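Local coordinates for putative exported protein (Burkholderia pseudomallei, PDB 4JGB), which is of unproven function but has a Rossmann-type NAD(P)-binding fold and may act as an NAD(P)-dependent oxidoreductase on CH-NH groups, at residues V103-A108 with F154-L159. Numbering follows the deposited sequence.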
ATOM      1  N   VAL A 103       1.595  -2.004   6.213  1.00 12.26           N
ATOM      2  CA  VAL A 103       1.889  -2.036   4.769  1.00 12.21           C
ATOM      3  C   VAL A 103       1.007  -1.018   4.052  1.00 12.68           C
ATOM      4  O   VAL A 103      -0.224  -1.038   4.208  1.00 13.02           O
ATOM      5  CB  VAL A 103       1.752  -3.442   4.103  1.00 11.96           C
ATOM      6  CG1 VAL A 103       2.175  -3.400   2.625  1.00 11.64           C
ATOM      7  CG2 VAL A 103       2.590  -4.487   4.824  1.00 12.77           C
ATOM      8  N   VAL A 104       1.630  -0.118   3.293  1.00 12.87           N
ATOM      9  CA  VAL A 104       0.862   0.940   2.596  1.00 13.21           C
ATOM     10  C   VAL A 104       1.055   0.890   1.080  1.00 12.97           C
ATOM     11  O   VAL A 104       2.123   0.546   0.580  1.00 13.12           O
ATOM     12  CB  VAL A 104       1.124   2.375   3.181  1.00 13.65           C
ATOM     13  CG1 VAL A 104       1.090   2.376   4.703  1.00 14.54           C
ATOM     14  CG2 VAL A 104       2.478   2.928   2.782  1.00 14.63           C
ATOM     15  N   VAL A 105      -0.002   1.206   0.348  1.00 13.29           N
ATOM     16  CA  VAL A 105       0.076   1.390  -1.097  1.00 12.78           C
ATOM     17  C   VAL A 105       0.865   2.673  -1.338  1.00 13.01           C
ATOM     18  O   VAL A 105       0.521   3.729  -0.826  1.00 13.08           O
ATOM     19  CB  VAL A 105      -1.348   1.422  -1.742  1.00 12.81           C
ATOM     20  CG1 VAL A 105      -1.324   1.915  -3.205  1.00 13.10           C
ATOM     21  CG2 VAL A 105      -1.992   0.031  -1.672  1.00 12.51           C
ATOM     22  N   GLY A 106       1.941   2.552  -2.111  1.00 13.22           N
ATOM     23  CA  GLY A 106       2.790   3.688  -2.464  1.00 13.35           C
ATOM     24  C   GLY A 106       2.398   4.316  -3.790  1.00 13.36           C
ATOM     25  O   GLY A 106       1.217   4.330  -4.156  1.00 14.75           O
ATOM     26  N   GLY A 107       3.381   4.815  -4.528  1.00 13.02           N
ATOM     27  CA  GLY A 107       3.133   5.531  -5.810  1.00 12.02           C
ATOM     28  C   GLY A 107       4.220   5.217  -6.850  1.00 11.73           C
ATOM     29  O   GLY A 107       5.401   5.314  -6.570  1.00 11.11           O
ATOM     30  N   ALA A 108       3.794   4.882  -8.064  1.00 12.08           N
ATOM     31  CA  ALA A 108       4.681   4.569  -9.181  1.00 12.31           C
ATOM     32  C   ALA A 108       5.658   5.719  -9.483  1.00 12.15           C
ATOM     33  O   ALA A 108       6.795   5.474  -9.848  1.00 12.28           O
ATOM     34  CB  ALA A 108       3.850   4.217 -10.419  1.00 12.54           C
ATOM     35  N   PHE A 154       4.630   0.017  -0.503  1.00 11.54           N
ATOM     36  CA  PHE A 154       4.496  -0.914  -1.620  1.00 11.49           C
ATOM     37  C   PHE A 154       3.889  -0.224  -2.842  1.00 11.53           C
ATOM     38  O   PHE A 154       2.681  -0.221  -2.968  1.00 11.90           O
ATOM     39  CB  PHE A 154       3.626  -2.153  -1.235  1.00 11.19           C
ATOM     40  CG  PHE A 154       3.969  -3.412  -2.034  1.00 11.74           C
ATOM     41  CD1 PHE A 154       3.907  -3.416  -3.435  1.00 11.44           C
ATOM     42  CD2 PHE A 154       4.381  -4.574  -1.389  1.00 11.90           C
ATOM     43  CE1 PHE A 154       4.272  -4.525  -4.164  1.00 12.10           C
ATOM     44  CE2 PHE A 154       4.723  -5.706  -2.113  1.00 12.70           C
ATOM     45  CZ  PHE A 154       4.665  -5.690  -3.505  1.00 12.93           C
ATOM     46  N   SER A 155       4.713   0.350  -3.733  1.00 11.66           N
ATOM     47  CA  SER A 155       4.200   1.082  -4.914  1.00 11.84           C
ATOM     48  C   SER A 155       3.727   0.174  -6.031  1.00 11.36           C
ATOM     49  O   SER A 155       4.405  -0.805  -6.347  1.00 11.21           O
ATOM     50  CB  SER A 155       5.254   2.042  -5.508  1.00 12.57           C
ATOM     51  OG  SER A 155       5.678   2.968  -4.513  1.00 13.63           O
ATOM     52  N   PRO A 156       2.570   0.500  -6.626  1.00 11.01           N
ATOM     53  CA  PRO A 156       2.101  -0.178  -7.823  1.00 11.34           C
ATOM     54  C   PRO A 156       3.020   0.193  -8.958  1.00 11.75           C
ATOM     55  O   PRO A 156       3.766   1.186  -8.867  1.00 11.09           O
ATOM     56  CB  PRO A 156       0.721   0.495  -8.130  1.00 11.48           C
ATOM     57  CG  PRO A 156       0.372   1.301  -6.927  1.00 11.79           C
ATOM     58  CD  PRO A 156       1.674   1.594  -6.205  1.00 11.27           C
ATOM     59  N   ALA A 157       2.955  -0.605 -10.017  1.00 12.58           N
ATOM     60  CA  ALA A 157       3.588  -0.259 -11.272  1.00 13.94           C
ATOM     61  C   ALA A 157       2.959   1.015 -11.857  1.00 14.41           C
ATOM     62  O   ALA A 157       1.886   1.436 -11.421  1.00 14.31           O
ATOM     63  CB  ALA A 157       3.431  -1.424 -12.238  1.00 14.07           C
ATOM     64  N   ALA A 158       3.589   1.581 -12.894  1.00 15.72           N
ATOM     65  CA  ALA A 158       3.083   2.796 -13.565  1.00 16.31           C
ATOM     66  C   ALA A 158       1.695   2.575 -14.111  1.00 17.30           C
ATOM     67  O   ALA A 158       0.920   3.508 -14.302  1.00 17.40           O
ATOM     68  CB  ALA A 158       4.015   3.230 -14.692  1.00 16.65           C
ATOM     69  N   LEU A 159       1.381   1.329 -14.406  1.00 17.67           N
ATOM     70  CA  LEU A 159       0.072   1.056 -14.913  1.00 18.03           C
ATOM     71  C   LEU A 159      -0.496  -0.110 -14.122  1.00 16.61           C
ATOM     72  O   LEU A 159       0.045  -1.221 -14.160  1.00 15.86           O
ATOM     73  CB  LEU A 159       0.173   0.725 -16.406  1.00 19.84           C
ATOM     74  CG  LEU A 159      -1.082   0.379 -17.173  1.00 22.96           C
ATOM     75  CD1 LEU A 159      -0.777   0.252 -18.662  1.00 24.86           C
ATOM     76  CD2 LEU A 159      -1.716  -0.915 -16.672  1.00 23.59           C
TER
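The F154 carbonyl takes G106 N from well above its plane, with F154 O and G106 N 3.0 Å apart; Y191 OH also bonds that oxygen. The phenyl of F154 turns away from 103-108 toward helix 188-201, where Y191 meets it with ring planes near 85° apart; F154 CB, not the ring, reaches V103 CG1 and V104 O. Beta-branched valines suit this extended, buried central strand.

Strands 101-105 and 150-155 run parallel in the Rossmann sheet, and F154 N donates to V104 O at 2.8 Å. The puckered P156 ring packs as an aliphatic group, CD 3.4 Å from G106 O and CG 4.1 Å from V105 CG1. Past V105, S155 OG, anti to its carbonyl carbon (chi1 -58°), accepts a weak bond from G107 N, 2.9 Å away. Glycine suits position 106 because S155 OG sits close to where a beta carbon would be. Small A108 fits closely, its CB 3.4 Å from P156 O and 3.5 Å from A158 CA.

Backbone pairing thus gives way to a serine hydroxyl shared between weak bonds to G107 N and T110 OG1, probably a modest grip, at the C-terminal ends of the parallel strands, where Rossmann folds generally bind dinucleotides.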